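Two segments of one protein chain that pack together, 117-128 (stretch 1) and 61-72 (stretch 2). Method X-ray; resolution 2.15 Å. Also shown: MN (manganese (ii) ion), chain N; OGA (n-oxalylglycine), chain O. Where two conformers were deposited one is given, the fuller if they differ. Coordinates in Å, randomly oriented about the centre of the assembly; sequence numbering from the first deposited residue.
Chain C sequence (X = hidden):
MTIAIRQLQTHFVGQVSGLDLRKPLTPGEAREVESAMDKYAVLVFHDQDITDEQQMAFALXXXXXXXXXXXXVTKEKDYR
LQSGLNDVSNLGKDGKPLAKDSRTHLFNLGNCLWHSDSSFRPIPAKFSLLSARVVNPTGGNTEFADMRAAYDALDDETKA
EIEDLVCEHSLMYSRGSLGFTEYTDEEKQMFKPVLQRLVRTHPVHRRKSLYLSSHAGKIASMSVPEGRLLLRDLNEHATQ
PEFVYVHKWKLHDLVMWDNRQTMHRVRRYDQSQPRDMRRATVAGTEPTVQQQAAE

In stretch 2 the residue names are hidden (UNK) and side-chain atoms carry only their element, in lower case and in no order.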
# COMPACT_ATOMS: atom_id res chain seq x y z
N ASP C 117 -1.27 -25.70 -34.05
CA ASP C 117 -1.05 -26.88 -34.91
C ASP C 117 -1.56 -28.14 -34.25
O ASP C 117 -1.38 -28.34 -33.02
CB ASP C 117 0.43 -27.09 -35.26
CG ASP C 117 0.98 -26.05 -36.21
OD1 ASP C 117 0.24 -25.51 -37.06
OD2 ASP C 117 2.20 -25.79 -36.12
N SER C 118 -2.20 -28.97 -35.08
CA SER C 118 -2.70 -30.29 -34.69
C SER C 118 -3.68 -30.25 -33.50
O SER C 118 -3.77 -31.22 -32.73
CB SER C 118 -1.54 -31.26 -34.41
OG SER C 118 -0.84 -31.57 -35.60
N SER C 119 -4.41 -29.14 -33.36
CA SER C 119 -5.41 -29.03 -32.31
C SER C 119 -6.60 -29.98 -32.57
O SER C 119 -7.40 -30.26 -31.66
CB SER C 119 -5.84 -27.56 -32.11
OG SER C 119 -6.62 -27.06 -33.18
N PHE C 120 -6.69 -30.46 -33.82
CA PHE C 120 -7.62 -31.52 -34.26
C PHE C 120 -7.20 -32.95 -33.86
O PHE C 120 -7.85 -33.91 -34.26
CB PHE C 120 -7.81 -31.45 -35.79
CG PHE C 120 -6.51 -31.49 -36.56
CD1 PHE C 120 -5.85 -32.71 -36.79
CD2 PHE C 120 -5.94 -30.31 -37.04
CE1 PHE C 120 -4.63 -32.73 -37.48
CE2 PHE C 120 -4.73 -30.33 -37.75
CZ PHE C 120 -4.08 -31.54 -37.96
N ARG C 121 -6.10 -33.09 -33.11
CA ARG C 121 -5.64 -34.39 -32.61
C ARG C 121 -5.92 -34.53 -31.11
O ARG C 121 -5.79 -33.55 -30.37
CB ARG C 121 -4.14 -34.58 -32.83
CG ARG C 121 -3.70 -34.53 -34.28
CD ARG C 121 -2.25 -34.95 -34.39
NE ARG C 121 -1.75 -34.71 -35.74
CZ ARG C 121 -1.96 -35.50 -36.79
NH1 ARG C 121 -2.66 -36.63 -36.67
NH2 ARG C 121 -1.46 -35.16 -37.97
N PRO C 122 -6.29 -35.76 -30.66
CA PRO C 122 -6.56 -35.97 -29.23
C PRO C 122 -5.38 -35.58 -28.33
O PRO C 122 -5.59 -35.05 -27.23
CB PRO C 122 -6.89 -37.47 -29.13
CG PRO C 122 -6.47 -38.07 -30.44
CD PRO C 122 -6.63 -36.97 -31.44
N ILE C 123 -4.16 -35.83 -28.79
CA ILE C 123 -2.96 -35.30 -28.15
C ILE C 123 -2.36 -34.26 -29.12
O ILE C 123 -1.74 -34.63 -30.12
CB ILE C 123 -1.94 -36.40 -27.73
CG1 ILE C 123 -2.60 -37.41 -26.77
CG2 ILE C 123 -0.75 -35.76 -27.05
CD1 ILE C 123 -1.79 -38.67 -26.48
N PRO C 124 -2.56 -32.95 -28.85
CA PRO C 124 -2.08 -31.94 -29.80
C PRO C 124 -0.57 -31.72 -29.69
O PRO C 124 0.03 -32.04 -28.66
CB PRO C 124 -2.84 -30.68 -29.38
CG PRO C 124 -3.04 -30.85 -27.90
CD PRO C 124 -3.22 -32.33 -27.67
N ALA C 125 0.02 -31.18 -30.75
CA ALA C 125 1.46 -30.94 -30.86
C ALA C 125 2.05 -30.10 -29.71
O ALA C 125 1.36 -29.25 -29.15
CB ALA C 125 1.78 -30.29 -32.19
N LYS C 126 3.30 -30.37 -29.37
CA LYS C 126 4.08 -29.56 -28.46
C LYS C 126 4.74 -28.41 -29.26
O LYS C 126 4.15 -27.33 -29.38
CB LYS C 126 5.10 -30.44 -27.74
CG LYS C 126 5.76 -29.82 -26.53
CD LYS C 126 6.70 -30.81 -25.87
CE LYS C 126 7.85 -30.11 -25.16
NZ LYS C 126 8.81 -31.06 -24.53
N PHE C 127 5.92 -28.66 -29.85
CA PHE C 127 6.63 -27.62 -30.62
C PHE C 127 6.51 -27.83 -32.11
O PHE C 127 6.50 -28.98 -32.59
CB PHE C 127 8.13 -27.56 -30.26
CG PHE C 127 8.43 -27.25 -28.81
CD1 PHE C 127 7.49 -26.63 -27.98
CD2 PHE C 127 9.68 -27.55 -28.29
CE1 PHE C 127 7.79 -26.34 -26.66
CE2 PHE C 127 10.00 -27.25 -26.96
CZ PHE C 127 9.05 -26.66 -26.14
N SER C 128 6.42 -26.73 -32.84
CA SER C 128 6.59 -26.70 -34.29
C SER C 128 7.81 -25.87 -34.66
O SER C 128 8.04 -24.79 -34.09
CB SER C 128 5.37 -26.11 -34.96
OG SER C 128 4.20 -26.87 -34.69
N UNK C 61 15.54 -33.25 -29.68
CA UNK C 61 15.96 -32.87 -28.31
C UNK C 61 14.77 -32.70 -27.36
O UNK C 61 14.91 -32.91 -26.15
n UNK C 61 18.30 -31.28 -30.15
o UNK C 61 19.04 -32.12 -28.19
c UNK C 61 16.72 -31.54 -28.33
c UNK C 61 18.12 -31.67 -28.89
N UNK C 62 13.63 -32.33 -27.93
CA UNK C 62 12.46 -31.85 -27.21
C UNK C 62 11.29 -32.83 -27.18
O UNK C 62 10.20 -32.50 -26.69
c UNK C 62 13.52 -29.08 -29.27
c UNK C 62 12.03 -30.49 -27.81
c UNK C 62 14.99 -28.22 -27.06
c UNK C 62 13.18 -29.53 -28.00
c UNK C 62 13.93 -29.10 -26.90
c UNK C 62 15.33 -27.78 -28.34
c UNK C 62 14.60 -28.20 -29.45
N UNK C 63 11.52 -34.05 -27.67
CA UNK C 63 10.53 -35.12 -27.60
C UNK C 63 10.66 -36.09 -28.74
O UNK C 63 11.78 -36.49 -29.09
N UNK C 64 9.52 -36.45 -29.32
CA UNK C 64 9.43 -37.38 -30.44
C UNK C 64 8.68 -36.73 -31.60
O UNK C 64 7.94 -35.77 -31.39
n UNK C 64 9.18 -41.79 -29.50
c UNK C 64 8.92 -40.81 -28.62
c UNK C 64 8.74 -38.68 -29.99
c UNK C 64 9.50 -39.44 -28.92
o UNK C 64 8.25 -40.99 -27.61
N UNK C 65 8.88 -37.25 -32.81
CA UNK C 65 8.10 -36.86 -34.00
C UNK C 65 6.61 -37.06 -33.77
O UNK C 65 6.19 -38.11 -33.25
c UNK C 65 10.07 -38.50 -36.97
n UNK C 65 11.51 -38.65 -37.27
n UNK C 65 12.02 -39.86 -35.35
n UNK C 65 13.67 -39.36 -36.87
c UNK C 65 9.75 -37.39 -35.96
c UNK C 65 8.47 -37.73 -35.21
c UNK C 65 12.39 -39.30 -36.50
N UNK C 66 5.82 -36.07 -34.16
CA UNK C 66 4.38 -36.27 -34.31
C UNK C 66 4.10 -37.08 -35.58
O UNK C 66 4.60 -36.74 -36.66
o UNK C 66 1.23 -33.22 -35.27
c UNK C 66 1.33 -33.82 -34.18
o UNK C 66 0.78 -33.43 -33.12
c UNK C 66 2.13 -35.12 -34.11
c UNK C 66 3.62 -34.94 -34.35
N UNK C 67 3.31 -38.13 -35.42
CA UNK C 67 2.77 -38.90 -36.55
C UNK C 67 1.90 -38.01 -37.46
O UNK C 67 0.85 -37.52 -37.05
o UNK C 67 1.87 -40.87 -38.35
o UNK C 67 1.03 -42.16 -36.79
c UNK C 67 1.61 -41.11 -37.14
c UNK C 67 1.99 -40.12 -36.03
N UNK C 68 2.38 -37.83 -38.69
CA UNK C 68 1.77 -36.95 -39.69
C UNK C 68 0.40 -37.42 -40.22
O UNK C 68 -0.39 -36.58 -40.66
c UNK C 68 2.74 -36.73 -40.85
N UNK C 69 0.14 -38.73 -40.17
CA UNK C 69 -1.11 -39.32 -40.70
C UNK C 69 -2.39 -38.71 -40.12
O UNK C 69 -2.51 -38.52 -38.90
n UNK C 69 -2.55 -43.29 -41.77
n UNK C 69 -4.22 -44.81 -41.31
c UNK C 69 -1.10 -40.84 -40.49
c UNK C 69 -0.71 -41.63 -41.73
c UNK C 69 -3.77 -43.78 -42.02
c UNK C 69 -1.94 -42.16 -42.47
n UNK C 69 -4.55 -43.24 -42.95
N UNK C 70 -3.34 -38.40 -41.01
CA UNK C 70 -4.59 -37.71 -40.65
C UNK C 70 -4.49 -36.19 -40.57
O UNK C 70 -5.41 -35.53 -40.09
N UNK C 71 -3.37 -35.64 -41.06
CA UNK C 71 -3.07 -34.21 -40.98
C UNK C 71 -3.27 -33.37 -42.23
O UNK C 71 -3.39 -32.15 -42.14
N UNK C 72 -3.30 -34.02 -43.40
CA UNK C 72 -3.46 -33.34 -44.69
C UNK C 72 -4.37 -34.15 -45.62
O UNK C 72 -4.78 -35.28 -45.29
o UNK C 72 -1.02 -33.08 -44.45
c UNK C 72 -2.09 -33.10 -45.40
c UNK C 72 -2.09 -31.79 -46.20
MN MN N . 0.52 -24.02 -38.48
C1 OGA O . 2.85 -24.17 -39.98
C2 OGA O . 2.26 -22.93 -40.44
C4 OGA O . 2.61 -20.87 -41.75
C5 OGA O . 3.65 -20.43 -42.74
O1 OGA O . 2.28 -24.75 -39.03
O2 OGA O . 3.90 -24.57 -40.53
O2' OGA O . 1.08 -22.71 -40.18
O3 OGA O . 3.88 -21.20 -43.70
N1 OGA O . 3.06 -22.08 -41.08
O4 OGA O . 4.24 -19.35 -42.56
O HOH W 1 0.75 -34.62 -30.97

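Position 61 carries two side-chain carbons, the second bonded to one oxygen and one nitrogen. It does not touch stretch 1. It is Asn61.

Position 62 has one carbon followed by a ring of six carbons. Its CB lies 3.8 Å from CD2 of Phe127, and its backbone O accepts a hydrogen bond from Lys126 NZ at 2.9 Å. A plain six-carbon ring without a hydroxyl makes it Phe62. The edge of the Phe127 ring points toward its face, with planes at 62°.

Position 63 has no side-chain atoms. Its phi/psi of 151/-136 would jam a CB against the carbonyl O of the residue before. It is Gly63.

Position 64 has three carbons, the third carrying one oxygen and one nitrogen. This longer amide is Gln64, out of reach of stretch 1.

Position 65 has three carbons, a nitrogen, then a carbon with two more nitrogens. That guanidinium identifies Arg65, also out of reach.

Position 66 has three carbons, the third carrying two oxygens. One oxygen lies 2.7 Å from Ser118 OG. Three carbons ending in a carboxylate make it Glu66. Ser118 OG donates a hydrogen bond to its OE1, and Arg121 NE forms a salt bridge with the same OE1 at 3.4 Å. A water donates to Glu66 OE2 at 2.5 Å and to Ile123 O at 2.6 Å, linking the stretches.

Position 67 has two carbons, the second carrying two oxygens. It is Asp67, whose backbone O lies over one face of the Arg121 guanidinium.

Position 68 has a single carbon, pointing away from stretch 1. It is Ala68. Its O accepts a weak hydrogen bond from Arg121 NH2 at 3.2 Å.

Position 69 has three carbons, a nitrogen, then a carbon with two more nitrogens. The side chain touches nothing on stretch 1 and is poorly ordered. It is Arg69. Its O accepts a hydrogen bond from Arg121 NH1 at 2.9 Å.

Position 70 has no side chain, and its phi of 84° favours glycine. It is Gly70, with its O 3.9 Å from Phe120 CE1.

Position 71 also lacks a side chain. Its CA sits 3.5 Å from Arg121 NH2, and an ideal CB would clash with that atom. It is Gly71.

Position 72 has one carbon bearing an oxygen and a carbon. Its CA-to-CB bond points away from stretch 1, and it makes no contact. It is Thr72.

The contact centres on Arg121 and Glu66. Arg121 reaches into the Ala68–Gly71 turn and binds backbone oxygens there, while its NE meets the Glu66 carboxylate. Lys126 and Phe127 hold the Phe62 end.

Stretch 2 (61-72) NFGQREDARGGT
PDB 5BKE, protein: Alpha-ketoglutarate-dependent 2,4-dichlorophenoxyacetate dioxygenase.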